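Local structure of neural-cadherin (Drosophila melanogaster, 3UBF) at residues K32-V44 with T48-E62. The protein mediates calcium-dependent, homophilic adhesion between cells through its ectodomain, of which this chain holds three consecutive cadherin domains. Sequence-based numbering, arbitrary orientation.
Sequences KETFKIRDDNPWV and TNGAVRVKKKWDYEE. With ZN (zinc ion), chain H; CA (calcium ion), chain T; ZN (zinc ion), chain B.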
loop_
_atom_site.group_PDB
_atom_site.type_symbol
_atom_site.label_atom_id
_atom_site.label_comp_id
_atom_site.label_asym_id
_atom_site.label_seq_id
_atom_site.Cartn_x
_atom_site.Cartn_y
_atom_site.Cartn_z
ATOM N N LYS A 32 3.097 -47.778 21.925
ATOM C CA LYS A 32 3.360 -47.342 23.296
ATOM C C LYS A 32 4.531 -46.354 23.437
ATOM O O LYS A 32 5.128 -46.217 24.510
ATOM C CB LYS A 32 3.530 -48.559 24.225
ATOM C CG LYS A 32 2.273 -49.434 24.388
ATOM C CD LYS A 32 0.997 -48.576 24.485
ATOM C CE LYS A 32 -0.259 -49.402 24.782
ATOM N NZ LYS A 32 -1.475 -48.554 24.516
ATOM N N GLU A 33 4.850 -45.646 22.366
ATOM C CA GLU A 33 5.908 -44.651 22.443
ATOM C C GLU A 33 5.455 -43.392 23.173
ATOM O O GLU A 33 4.306 -42.947 23.030
ATOM C CB GLU A 33 6.456 -44.324 21.054
ATOM C CG GLU A 33 7.337 -45.439 20.534
ATOM C CD GLU A 33 7.831 -45.229 19.121
ATOM O OE1 GLU A 33 7.320 -44.339 18.393
ATOM O OE2 GLU A 33 8.761 -45.975 18.754
ATOM N N THR A 34 6.352 -42.840 23.981
ATOM C CA THR A 34 6.104 -41.558 24.609
ATOM C C THR A 34 7.162 -40.568 24.149
ATOM O O THR A 34 8.301 -40.949 23.868
ATOM C CB THR A 34 6.054 -41.650 26.147
ATOM O OG1 THR A 34 7.309 -42.134 26.653
ATOM C CG2 THR A 34 4.911 -42.575 26.595
ATOM N N PHE A 35 6.764 -39.302 24.060
ATOM C CA PHE A 35 7.627 -38.242 23.573
ATOM C C PHE A 35 7.984 -37.299 24.697
ATOM O O PHE A 35 7.303 -37.251 25.716
ATOM C CB PHE A 35 6.946 -37.491 22.423
ATOM C CG PHE A 35 6.592 -38.373 21.270
ATOM C CD1 PHE A 35 5.515 -39.253 21.353
ATOM C CD2 PHE A 35 7.350 -38.360 20.117
ATOM C CE1 PHE A 35 5.191 -40.086 20.294
ATOM C CE2 PHE A 35 7.037 -39.202 19.050
ATOM C CZ PHE A 35 5.958 -40.064 19.138
ATOM N N LYS A 36 9.073 -36.566 24.493
ATOM C CA LYS A 36 9.586 -35.570 25.427
ATOM C C LYS A 36 10.565 -34.703 24.635
ATOM O O LYS A 36 11.384 -35.239 23.876
ATOM C CB LYS A 36 10.304 -36.255 26.591
ATOM C CG LYS A 36 10.405 -35.414 27.841
ATOM C CD LYS A 36 10.620 -36.280 29.079
ATOM N N ILE A 37 10.478 -33.379 24.786
ATOM C CA ILE A 37 11.417 -32.468 24.101
ATOM C C ILE A 37 12.846 -32.593 24.681
ATOM O O ILE A 37 13.009 -32.834 25.881
ATOM C CB ILE A 37 10.901 -31.002 24.113
ATOM C CG1 ILE A 37 11.420 -30.227 22.894
ATOM C CG2 ILE A 37 11.209 -30.303 25.453
ATOM C CD1 ILE A 37 10.748 -28.860 22.683
ATOM N N ARG A 38 13.865 -32.459 23.832
ATOM C CA ARG A 38 15.259 -32.567 24.281
ATOM C C ARG A 38 15.670 -31.305 25.023
ATOM O O ARG A 38 16.186 -31.366 26.136
ATOM C CB ARG A 38 16.210 -32.821 23.099
ATOM C CG ARG A 38 17.666 -33.170 23.497
ATOM C CD ARG A 38 18.535 -33.565 22.285
ATOM N NE ARG A 38 19.043 -32.411 21.541
ATOM N N ASP A 39 15.426 -30.164 24.383
ATOM C CA ASP A 39 15.718 -28.842 24.926
ATOM C C ASP A 39 14.442 -28.010 24.955
ATOM O O ASP A 39 13.685 -27.991 23.977
ATOM C CB ASP A 39 16.748 -28.129 24.047
ATOM C CG ASP A 39 18.175 -28.617 24.274
ATOM O OD1 ASP A 39 18.411 -29.526 25.113
ATOM O OD2 ASP A 39 19.076 -28.063 23.603
ATOM N N ASP A 40 14.214 -27.317 26.068
ATOM C CA ASP A 40 13.102 -26.375 26.179
ATOM C C ASP A 40 13.138 -25.337 25.061
ATOM O O ASP A 40 14.161 -24.694 24.809
ATOM C CB ASP A 40 13.077 -25.697 27.555
ATOM C CG ASP A 40 12.634 -26.646 28.671
ATOM O OD1 ASP A 40 12.127 -27.760 28.367
ATOM O OD2 ASP A 40 12.794 -26.277 29.856
ATOM N N ASN A 41 12.013 -25.203 24.379
ATOM C CA ASN A 41 11.906 -24.315 23.244
ATOM C C ASN A 41 10.894 -23.233 23.592
ATOM O O ASN A 41 9.889 -23.521 24.235
ATOM C CB ASN A 41 11.474 -25.127 22.017
ATOM C CG ASN A 41 11.297 -24.287 20.793
ATOM O OD1 ASN A 41 10.306 -23.572 20.657
ATOM N ND2 ASN A 41 12.250 -24.371 19.877
ATOM N N PRO A 42 11.158 -21.980 23.186
ATOM C CA PRO A 42 10.258 -20.922 23.626
ATOM C C PRO A 42 8.889 -21.025 22.958
ATOM O O PRO A 42 7.886 -20.566 23.504
ATOM C CB PRO A 42 10.979 -19.632 23.199
ATOM C CG PRO A 42 12.380 -20.037 22.879
ATOM C CD PRO A 42 12.276 -21.446 22.389
ATOM N N TRP A 43 8.854 -21.673 21.805
ATOM C CA TRP A 43 7.678 -21.634 20.955
ATOM C C TRP A 43 6.785 -22.860 21.068
ATOM O O TRP A 43 5.598 -22.785 20.752
ATOM C CB TRP A 43 8.099 -21.390 19.498
ATOM C CG TRP A 43 8.992 -20.184 19.359
ATOM C CD1 TRP A 43 10.331 -20.180 19.107
ATOM C CD2 TRP A 43 8.606 -18.811 19.515
ATOM N NE1 TRP A 43 10.804 -18.889 19.080
ATOM C CE2 TRP A 43 9.767 -18.029 19.325
ATOM C CE3 TRP A 43 7.389 -18.166 19.784
ATOM C CZ2 TRP A 43 9.748 -16.635 19.393
ATOM C CZ3 TRP A 43 7.370 -16.774 19.851
ATOM C CH2 TRP A 43 8.543 -16.026 19.656
ATOM N N VAL A 44 7.344 -23.979 21.513
ATOM C CA VAL A 44 6.594 -25.226 21.535
ATOM C C VAL A 44 6.905 -26.053 22.765
ATOM O O VAL A 44 8.049 -26.085 23.215
ATOM C CB VAL A 44 6.847 -26.114 20.263
ATOM C CG1 VAL A 44 6.232 -25.497 19.004
ATOM C CG2 VAL A 44 8.330 -26.392 20.062
ATOM N N THR A 48 3.475 -35.805 26.136
ATOM C CA THR A 48 3.842 -37.209 26.247
ATOM C C THR A 48 3.399 -38.023 25.031
ATOM O O THR A 48 4.125 -38.903 24.572
ATOM C CB THR A 48 3.241 -37.794 27.527
ATOM O OG1 THR A 48 3.817 -37.120 28.649
ATOM C CG2 THR A 48 3.507 -39.289 27.642
ATOM N N ASN A 49 2.217 -37.715 24.506
ATOM C CA ASN A 49 1.667 -38.429 23.349
ATOM C C ASN A 49 2.207 -37.954 21.987
ATOM O O ASN A 49 1.750 -38.416 20.942
ATOM C CB ASN A 49 0.134 -38.360 23.360
ATOM C CG ASN A 49 -0.400 -36.945 23.091
ATOM O OD1 ASN A 49 0.360 -36.017 22.767
ATOM N ND2 ASN A 49 -1.716 -36.778 23.217
ATOM N N GLY A 50 3.156 -37.018 21.997
ATOM C CA GLY A 50 3.711 -36.494 20.754
ATOM C C GLY A 50 3.004 -35.306 20.128
ATOM O O GLY A 50 3.448 -34.799 19.093
ATOM N N ALA A 51 1.912 -34.846 20.743
ATOM C CA ALA A 51 1.269 -33.619 20.286
ATOM C C ALA A 51 2.202 -32.434 20.528
ATOM O O ALA A 51 2.687 -32.249 21.646
ATOM C CB ALA A 51 -0.064 -33.411 20.980
ATOM N N VAL A 52 2.473 -31.659 19.473
ATOM C CA VAL A 52 3.283 -30.434 19.592
ATOM C C VAL A 52 2.396 -29.205 19.844
ATOM O O VAL A 52 1.536 -28.866 19.033
ATOM C CB VAL A 52 4.185 -30.221 18.361
ATOM C CG1 VAL A 52 4.927 -28.903 18.467
ATOM C CG2 VAL A 52 5.194 -31.363 18.227
ATOM N N ARG A 53 2.602 -28.540 20.974
ATOM C CA ARG A 53 1.718 -27.446 21.376
ATOM C C ARG A 53 2.415 -26.104 21.433
ATOM O O ARG A 53 3.598 -26.022 21.770
ATOM C CB ARG A 53 1.055 -27.750 22.725
ATOM C CG ARG A 53 0.092 -28.933 22.657
ATOM C CD ARG A 53 -0.407 -29.341 24.005
ATOM N NE ARG A 53 -1.275 -28.318 24.569
ATOM C CZ ARG A 53 -1.829 -28.377 25.776
ATOM N NH1 ARG A 53 -1.610 -29.429 26.569
ATOM N NH2 ARG A 53 -2.611 -27.382 26.184
ATOM N N VAL A 54 1.662 -25.059 21.110
ATOM C CA VAL A 54 2.142 -23.682 21.188
ATOM C C VAL A 54 2.420 -23.325 22.645
ATOM O O VAL A 54 1.530 -23.424 23.499
ATOM C CB VAL A 54 1.108 -22.679 20.597
ATOM C CG1 VAL A 54 1.670 -21.274 20.569
ATOM C CG2 VAL A 54 0.673 -23.094 19.199
ATOM N N LYS A 55 3.657 -22.917 22.915
ATOM C CA LYS A 55 4.049 -22.425 24.229
ATOM C C LYS A 55 3.843 -20.919 24.250
ATOM O O LYS A 55 2.855 -20.427 24.794
ATOM C CB LYS A 55 5.510 -22.766 24.520
ATOM C CG LYS A 55 5.888 -22.678 25.990
ATOM C CD LYS A 55 7.396 -22.602 26.169
ATOM C CE LYS A 55 7.936 -23.855 26.839
ATOM N NZ LYS A 55 9.353 -23.690 27.266
ATOM N N LYS A 56 4.771 -20.186 23.640
ATOM C CA LYS A 56 4.574 -18.748 23.425
ATOM C C LYS A 56 3.937 -18.581 22.038
ATOM O O LYS A 56 4.337 -19.246 21.080
ATOM C CB LYS A 56 5.894 -17.967 23.537
ATOM C CG LYS A 56 5.796 -16.458 23.289
ATOM C CD LYS A 56 6.984 -15.680 23.889
ATOM C CE LYS A 56 8.329 -16.099 23.275
ATOM N NZ LYS A 56 9.473 -15.276 23.768
ATOM N N LYS A 57 2.921 -17.724 21.965
ATOM C CA LYS A 57 2.287 -17.288 20.715
ATOM C C LYS A 57 3.342 -17.001 19.635
ATOM O O LYS A 57 4.209 -16.137 19.807
ATOM C CB LYS A 57 1.406 -16.054 20.994
ATOM C CG LYS A 57 0.977 -15.225 19.786
ATOM C CD LYS A 57 -0.237 -14.347 20.119
ATOM C CE LYS A 57 -0.707 -13.530 18.912
ATOM N NZ LYS A 57 -2.119 -13.047 19.088
ATOM N N TRP A 58 3.273 -17.745 18.538
ATOM C CA TRP A 58 4.267 -17.645 17.472
ATOM C C TRP A 58 4.411 -16.239 16.907
ATOM O O TRP A 58 3.419 -15.563 16.615
ATOM C CB TRP A 58 3.942 -18.634 16.358
ATOM C CG TRP A 58 4.128 -20.042 16.803
ATOM C CD1 TRP A 58 4.507 -20.466 18.046
ATOM C CD2 TRP A 58 3.925 -21.221 16.019
ATOM N NE1 TRP A 58 4.561 -21.833 18.077
ATOM C CE2 TRP A 58 4.200 -22.324 16.850
ATOM C CE3 TRP A 58 3.537 -21.452 14.694
ATOM C CZ2 TRP A 58 4.102 -23.642 16.400
ATOM C CZ3 TRP A 58 3.438 -22.763 14.251
ATOM C CH2 TRP A 58 3.721 -23.842 15.101
ATOM N N ASP A 59 5.658 -15.806 16.773
ATOM C CA ASP A 59 5.977 -14.502 16.226
ATOM C C ASP A 59 7.173 -14.670 15.295
ATOM O O ASP A 59 8.315 -14.814 15.724
ATOM C CB ASP A 59 6.256 -13.528 17.356
ATOM C CG ASP A 59 6.464 -12.114 16.879
ATOM O OD1 ASP A 59 6.434 -11.862 15.649
ATOM O OD2 ASP A 59 6.660 -11.242 17.752
ATOM N N TYR A 60 6.866 -14.691 14.003
ATOM C CA TYR A 60 7.825 -14.925 12.927
ATOM C C TYR A 60 9.048 -14.012 13.007
ATOM O O TYR A 60 10.180 -14.457 12.801
ATOM C CB TYR A 60 7.097 -14.737 11.598
ATOM C CG TYR A 60 7.955 -14.849 10.368
ATOM C CD1 TYR A 60 8.117 -16.069 9.718
ATOM C CD2 TYR A 60 8.570 -13.719 9.821
ATOM C CE1 TYR A 60 8.875 -16.170 8.575
ATOM C CE2 TYR A 60 9.335 -13.811 8.682
ATOM C CZ TYR A 60 9.485 -15.043 8.059
ATOM O OH TYR A 60 10.262 -15.139 6.927
ATOM N N GLU A 61 8.804 -12.737 13.296
ATOM C CA GLU A 61 9.855 -11.728 13.406
ATOM C C GLU A 61 10.823 -12.058 14.533
ATOM O O GLU A 61 12.002 -11.713 14.458
ATOM C CB GLU A 61 9.249 -10.335 13.627
ATOM C CG GLU A 61 8.581 -9.716 12.396
ATOM C CD GLU A 61 7.256 -10.369 12.009
ATOM O OE1 GLU A 61 6.780 -11.307 12.688
ATOM O OE2 GLU A 61 6.668 -9.938 11.010
ATOM N N GLU A 62 10.316 -12.729 15.568
ATOM C CA GLU A 62 11.126 -13.103 16.728
ATOM C C GLU A 62 11.949 -14.390 16.546
ATOM O O GLU A 62 12.821 -14.687 17.371
ATOM C CB GLU A 62 10.270 -13.149 18.003
ATOM C CG GLU A 62 10.063 -11.759 18.612
ATOM C CD GLU A 62 9.109 -11.730 19.807
ATOM O OE1 GLU A 62 9.029 -12.725 20.575
ATOM O OE2 GLU A 62 8.446 -10.680 19.984
HETATM ZN ZN ZN H . 6.191 -9.306 16.990
HETATM CA CA CA T . 4.636 -11.148 13.405
HETATM ZN ZN ZN B . 5.057 -10.586 10.219
HETATM O O HOH W 1 9.483 -26.201 25.395
HETATM O O HOH W 2 3.766 -10.882 11.058
HETATM O O HOH W 3 4.128 -9.003 17.338
HETATM O O HOH W 4 7.937 -8.988 16.749
HETATM O O HOH W 5 2.899 -11.420 14.854
#
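Thr48 presents its carbonyl O to Phe35 N in a short, nearly straight hydrogen bond of 2.7 Å, and its CG2 lies alongside the CG2 of Thr34. Gly50 follows, its CA over one face of the Phe35 ring; a side chain here would run into that ring. Val52 CG1 meets Val44 CG1 at 3.7 Å, and Val54 pairs with Val44 as an antiparallel non-hydrogen-bonded pair. Lys55 N donates to Trp43 O, while its side chain, bent at chi3 (-113°), lies along the carbonyls of Pro42 and Asn41 until NZ reaches Asn41 O at 3.1 Å, above the carbonyl plane. Asn41 itself closes an Asx turn, OD1 accepting from Trp43 N. Lys56 N bonds to Pro42 O; farther out its CE packs over a face of the Trp43 six-membered ring, 3.9 Å from the centroid, a CH-pi contact with NZ in an off-centre cation-pi position. Lys57 O meets the same ring at its edge, 3.2 Å from Trp43 CZ3. Trp58 NE1 then donates to Trp43 O at 3.0 Å, in its own indole plane and from the opposite face of that carbonyl to Lys55 N, so two bonds grip the carbonyl oxygen of a buried residue. A phenylalanine in place of Trp58 would probably leave Trp43 O with Lys55 N as its one donor here and open a gap beside Val44 CG1. Asp59 OD2 binds one zinc, shared with Asp138; Glu61 binds the calcium through OE1, with Glu13 and Asp138, and a second zinc through OE2, with Asp98 and Asp136, at the junction with the next cadherin domain, waters adding further ligands. Glu62 CB and OE1 touch Trp43 CH2. Within the beta-sandwich, strand 51-54 runs between 22-25 and 44-46, strand 34-37 borders 68-76 in the other sheet, and Trp58 rests on Ile69 of 68-76.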